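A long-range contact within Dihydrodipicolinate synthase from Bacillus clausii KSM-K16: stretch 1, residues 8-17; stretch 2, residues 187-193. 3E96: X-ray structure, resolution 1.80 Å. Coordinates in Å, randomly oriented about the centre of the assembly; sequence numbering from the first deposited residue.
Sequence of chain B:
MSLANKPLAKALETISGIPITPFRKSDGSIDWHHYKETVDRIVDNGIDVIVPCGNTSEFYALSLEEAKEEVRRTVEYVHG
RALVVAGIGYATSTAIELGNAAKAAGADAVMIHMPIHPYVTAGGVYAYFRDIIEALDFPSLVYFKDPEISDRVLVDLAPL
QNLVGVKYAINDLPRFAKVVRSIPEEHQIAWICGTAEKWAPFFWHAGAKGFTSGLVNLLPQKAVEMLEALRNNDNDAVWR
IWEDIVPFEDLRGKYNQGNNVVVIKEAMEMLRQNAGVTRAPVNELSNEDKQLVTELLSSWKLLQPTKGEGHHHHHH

Stretch 1 (8-17) LAKALETISG
Stretch 2 (187-193) HQIAWIC

This is a small, mainly apolar packing contact between a turn-forming segment and a distant strand, with no direct hydrogen bond across it and one water bridging its polar edge. The two stretches bury 291 Å² in total, both sides summed. Residues 9-12 have helical phi/psi, near -57/-38 at Ala-9 and -85/-8 at Leu-12. A type I turn runs from Lys-10 to Glu-13, with a hydrogen bond from Glu-13 N to Lys-10 O at 3.1 Å. Thr-14 is extended (-166/-160), and residues 15-17 form a strand. In stretch 2, Gln-188 has phi/psi of 38/92, and residues 190-193 are a strand.

The register is set by Ala-9 and Ala-190, whose CA atoms lie 5.1 Å apart. Ala-190 CB points toward stretch 1 and sits 3.3 Å from Ala-9 O, 4.3 Å from Ala-9 CB, 4.0 Å from Leu-12 CB and 4.1 Å from Glu-13 CG. Its small methyl suits this close backbone approach.

Strand alternation directs Ala-190 and Ile-192 toward stretch 1 and Trp-191 away. Ile-192 (chi1 m, chi2 t) places CD1 3.8 Å from Leu-12 O and 4.4 Å from Leu-12 CB. The same CD1 lies 4.5 Å from Ser-16 OG. Leu-12 (m, t) and Ser-16 (chi1 -78°) both direct CB toward stretch 2. Leu-12, Ser-16 and Ile-192 are buried; Ile-192 is long enough for CD1 to reach both Leu-12 and Ser-16, while Leu-12 makes its side-chain contact through CB.

Gln-188 is exposed; its O lies 4.3 Å from Ala-9 CB. Glu-13 leaves its CA sideways, but the m, t rotamer with chi3 -32° brings its end nearer stretch 2. There, water 1 donates to Glu-13 OE2 at 2.9 Å and to Ile-189 O at 3.2 Å from its oxygen, and accepts from Trp-191 N at 2.9 Å. The carboxylate thus reaches the strand backbone through water.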

ATOM      1  N   LEU B   8      11.400  -8.723  26.870  1.00 27.07           N
ATOM      2  CA  LEU B   8      11.008  -7.606  25.963  1.00 25.97           C
ATOM      3  C   LEU B   8       9.520  -7.692  25.637  1.00 24.36           C
ATOM      4  O   LEU B   8       8.829  -6.677  25.581  1.00 25.13           O
ATOM      5  CB  LEU B   8      11.827  -7.662  24.672  1.00 27.21           C
ATOM      6  CG  LEU B   8      11.792  -6.421  23.778  1.00 27.88           C
ATOM      7  CD1 LEU B   8      12.245  -5.195  24.565  1.00 29.61           C
ATOM      8  CD2 LEU B   8      12.701  -6.640  22.581  1.00 29.61           C
ATOM      9  N   ALA B   9       9.029  -8.909  25.425  1.00 23.00           N
ATOM     10  CA  ALA B   9       7.617  -9.108  25.121  1.00 22.35           C
ATOM     11  C   ALA B   9       6.781  -8.508  26.248  1.00 22.11           C
ATOM     12  O   ALA B   9       5.733  -7.907  26.009  1.00 21.15           O
ATOM     13  CB  ALA B   9       7.315 -10.599  24.976  1.00 22.06           C
ATOM     14  N   LYS B  10       7.263  -8.661  27.477  1.00 21.47           N
ATOM     15  CA  LYS B  10       6.558  -8.136  28.637  1.00 21.66           C
ATOM     16  C   LYS B  10       6.560  -6.617  28.624  1.00 20.33           C
ATOM     17  O   LYS B  10       5.552  -5.987  28.935  1.00 19.46           O
ATOM     18  CB  LYS B  10       7.211  -8.636  29.929  1.00 25.42           C
ATOM     19  CG  LYS B  10       7.158 -10.142  30.098  1.00 29.74           C
ATOM     20  CD  LYS B  10       5.728 -10.632  30.254  1.00 34.07           C
ATOM     21  CE  LYS B  10       5.669 -12.152  30.238  1.00 36.55           C
ATOM     22  NZ  LYS B  10       6.573 -12.744  31.266  1.00 39.49           N
ATOM     23  N   ALA B  11       7.697  -6.035  28.260  1.00 20.01           N
ATOM     24  CA  ALA B  11       7.835  -4.583  28.205  1.00 19.60           C
ATOM     25  C   ALA B  11       6.924  -3.981  27.135  1.00 18.90           C
ATOM     26  O   ALA B  11       6.582  -2.802  27.199  1.00 18.72           O
ATOM     27  CB  ALA B  11       9.282  -4.211  27.920  1.00 20.29           C
ATOM     28  N   LEU B  12       6.546  -4.793  26.151  1.00 18.44           N
ATOM     29  CA  LEU B  12       5.678  -4.338  25.065  1.00 17.78           C
ATOM     30  C   LEU B  12       4.192  -4.410  25.408  1.00 17.44           C
ATOM     31  O   LEU B  12       3.349  -3.932  24.644  1.00 16.02           O
ATOM     32  CB  LEU B  12       5.955  -5.151  23.797  1.00 17.95           C
ATOM     33  CG  LEU B  12       7.301  -4.848  23.130  1.00 18.40           C
ATOM     34  CD1 LEU B  12       7.617  -5.902  22.082  1.00 19.43           C
ATOM     35  CD2 LEU B  12       7.252  -3.452  22.506  1.00 20.91           C
ATOM     36  N   GLU B  13       3.872  -5.015  26.549  1.00 16.65           N
ATOM     37  CA  GLU B  13       2.483  -5.118  26.993  1.00 16.84           C
ATOM     38  C   GLU B  13       2.156  -3.832  27.741  1.00 17.16           C
ATOM     39  O   GLU B  13       2.069  -3.797  28.972  1.00 17.47           O
ATOM     40  CB  GLU B  13       2.303  -6.341  27.897  1.00 18.43           C
ATOM     41  CG  GLU B  13       2.684  -7.642  27.200  1.00 19.87           C
ATOM     42  CD  GLU B  13       2.421  -8.870  28.050  1.00 21.80           C
ATOM     43  OE1 GLU B  13       2.542  -8.773  29.287  1.00 22.12           O
ATOM     44  OE2 GLU B  13       2.110  -9.934  27.477  1.00 20.50           O
ATOM     45  N   THR B  14       1.984  -2.767  26.968  1.00 15.80           N
ATOM     46  CA  THR B  14       1.697  -1.447  27.504  1.00 15.36           C
ATOM     47  C   THR B  14       1.224  -0.614  26.312  1.00 15.18           C
ATOM     48  O   THR B  14       0.808  -1.171  25.300  1.00 14.85           O
ATOM     49  CB  THR B  14       2.986  -0.829  28.109  1.00 15.46           C
ATOM     50  OG1 THR B  14       2.695   0.446  28.689  1.00 15.08           O
ATOM     51  CG2 THR B  14       4.057  -0.666  27.027  1.00 16.16           C
ATOM     52  N   ILE B  15       1.280   0.706  26.430  1.00 15.30           N
ATOM     53  CA  ILE B  15       0.870   1.578  25.333  1.00 15.15           C
ATOM     54  C   ILE B  15       2.044   1.802  24.379  1.00 15.10           C
ATOM     55  O   ILE B  15       3.139   2.163  24.813  1.00 15.76           O
ATOM     56  CB  ILE B  15       0.436   2.979  25.841  1.00 15.55           C
ATOM     57  CG1 ILE B  15      -0.811   2.873  26.719  1.00 16.08           C
ATOM     58  CG2 ILE B  15       0.177   3.907  24.654  1.00 15.47           C
ATOM     59  CD1 ILE B  15      -1.090   4.146  27.511  1.00 17.14           C
ATOM     60  N   SER B  16       1.821   1.573  23.089  1.00 13.95           N
ATOM     61  CA  SER B  16       2.849   1.827  22.087  1.00 14.53           C
ATOM     62  C   SER B  16       2.422   3.127  21.421  1.00 14.97           C
ATOM     63  O   SER B  16       1.462   3.145  20.647  1.00 14.38           O
ATOM     64  CB  SER B  16       2.906   0.705  21.045  1.00 17.47           C
ATOM     65  OG  SER B  16       3.589  -0.428  21.552  1.00 19.95           O
ATOM     66  N   GLY B  17       3.113   4.216  21.753  1.00 14.97           N
ATOM     67  CA  GLY B  17       2.780   5.507  21.177  1.00 14.71           C
ATOM     68  C   GLY B  17       3.364   5.653  19.787  1.00 15.32           C
ATOM     69  O   GLY B  17       4.550   5.384  19.580  1.00 13.54           O
ATOM     70  N   HIS B 187       5.694 -19.864  23.113  1.00 32.11           N
ATOM     71  CA  HIS B 187       6.194 -18.911  22.132  1.00 34.01           C
ATOM     72  C   HIS B 187       6.238 -17.458  22.596  1.00 34.10           C
ATOM     73  O   HIS B 187       6.802 -16.598  21.918  1.00 35.19           O
ATOM     74  CB  HIS B 187       5.404 -19.059  20.835  1.00 34.78           C
ATOM     75  CG  HIS B 187       5.476 -20.440  20.261  1.00 35.91           C
ATOM     76  ND1 HIS B 187       6.648 -21.167  20.226  1.00 35.39           N
ATOM     77  CD2 HIS B 187       4.524 -21.235  19.720  1.00 37.20           C
ATOM     78  CE1 HIS B 187       6.413 -22.351  19.691  1.00 35.96           C
ATOM     79  NE2 HIS B 187       5.132 -22.419  19.375  1.00 36.52           N
ATOM     80  N   GLN B 188       5.659 -17.197  23.762  1.00 33.76           N
ATOM     81  CA  GLN B 188       5.653 -15.864  24.356  1.00 32.89           C
ATOM     82  C   GLN B 188       5.488 -14.733  23.347  1.00 30.63           C
ATOM     83  O   GLN B 188       6.465 -14.222  22.800  1.00 32.66           O
ATOM     84  CB  GLN B 188       6.946 -15.664  25.151  1.00 35.00           C
ATOM     85  CG  GLN B 188       7.166 -16.738  26.207  1.00 38.21           C
ATOM     86  CD  GLN B 188       8.520 -16.640  26.880  1.00 40.48           C
ATOM     87  OE1 GLN B 188       8.837 -15.640  27.529  1.00 42.18           O
ATOM     88  NE2 GLN B 188       9.331 -17.685  26.730  1.00 41.59           N
ATOM     89  N   ILE B 189       4.244 -14.338  23.113  1.00 26.67           N
ATOM     90  CA  ILE B 189       3.956 -13.263  22.176  1.00 22.54           C
ATOM     91  C   ILE B 189       3.201 -12.147  22.890  1.00 20.54           C
ATOM     92  O   ILE B 189       2.240 -12.405  23.615  1.00 17.35           O
ATOM     93  CB  ILE B 189       3.077 -13.770  21.005  1.00 25.69           C
ATOM     94  CG1 ILE B 189       3.804 -14.878  20.238  1.00 25.94           C
ATOM     95  CG2 ILE B 189       2.709 -12.615  20.087  1.00 24.92           C
ATOM     96  CD1 ILE B 189       5.103 -14.439  19.586  1.00 28.30           C
ATOM     97  N   ALA B 190       3.647 -10.910  22.711  1.00 16.86           N
ATOM     98  CA  ALA B 190       2.948  -9.790  23.317  1.00 15.03           C
ATOM     99  C   ALA B 190       1.788  -9.505  22.372  1.00 14.06           C
ATOM    100  O   ALA B 190       2.006  -9.198  21.202  1.00 13.73           O
ATOM    101  CB  ALA B 190       3.863  -8.575  23.403  1.00 15.52           C
ATOM    102  N   TRP B 191       0.558  -9.628  22.858  1.00 12.95           N
ATOM    103  CA  TRP B 191      -0.604  -9.362  22.012  1.00 13.72           C
ATOM    104  C   TRP B 191      -1.042  -7.918  22.192  1.00 14.23           C
ATOM    105  O   TRP B 191      -1.508  -7.531  23.263  1.00 13.65           O
ATOM    106  CB  TRP B 191      -1.749 -10.311  22.359  1.00 12.90           C
ATOM    107  CG  TRP B 191      -1.494 -11.708  21.895  1.00 13.96           C
ATOM    108  CD1 TRP B 191      -1.165 -12.790  22.670  1.00 15.01           C
ATOM    109  CD2 TRP B 191      -1.523 -12.175  20.544  1.00 13.37           C
ATOM    110  NE1 TRP B 191      -0.990 -13.902  21.876  1.00 15.42           N
ATOM    111  CE2 TRP B 191      -1.205 -13.552  20.567  1.00 16.22           C
ATOM    112  CE3 TRP B 191      -1.790 -11.563  19.310  1.00 14.81           C
ATOM    113  CZ2 TRP B 191      -1.145 -14.327  19.403  1.00 16.55           C
ATOM    114  CZ3 TRP B 191      -1.730 -12.337  18.149  1.00 15.92           C
ATOM    115  CH2 TRP B 191      -1.410 -13.704  18.208  1.00 17.90           C
ATOM    116  N   ILE B 192      -0.895  -7.133  21.128  1.00 13.30           N
ATOM    117  CA  ILE B 192      -1.225  -5.710  21.152  1.00 13.58           C
ATOM    118  C   ILE B 192      -2.403  -5.339  20.250  1.00 13.22           C
ATOM    119  O   ILE B 192      -2.459  -5.744  19.091  1.00 12.32           O
ATOM    120  CB  ILE B 192       0.005  -4.886  20.696  1.00 14.95           C
ATOM    121  CG1 ILE B 192       1.188  -5.180  21.623  1.00 17.83           C
ATOM    122  CG2 ILE B 192      -0.317  -3.386  20.697  1.00 14.50           C
ATOM    123  CD1 ILE B 192       2.533  -4.734  21.064  1.00 19.20           C
ATOM    124  N   CYS B 193      -3.346  -4.569  20.784  1.00 12.41           N
ATOM    125  CA  CYS B 193      -4.476  -4.125  19.976  1.00 12.06           C
ATOM    126  C   CYS B 193      -3.929  -3.033  19.062  1.00 11.88           C
ATOM    127  O   CYS B 193      -3.557  -1.956  19.532  1.00 13.60           O
ATOM    128  CB  CYS B 193      -5.581  -3.546  20.854  1.00 10.90           C
ATOM    129  SG  CYS B 193      -6.880  -2.725  19.901  1.00 12.65           S
TER
HETATM  130  O   HOH W   1       0.237 -10.775  25.455  1.00 23.54           O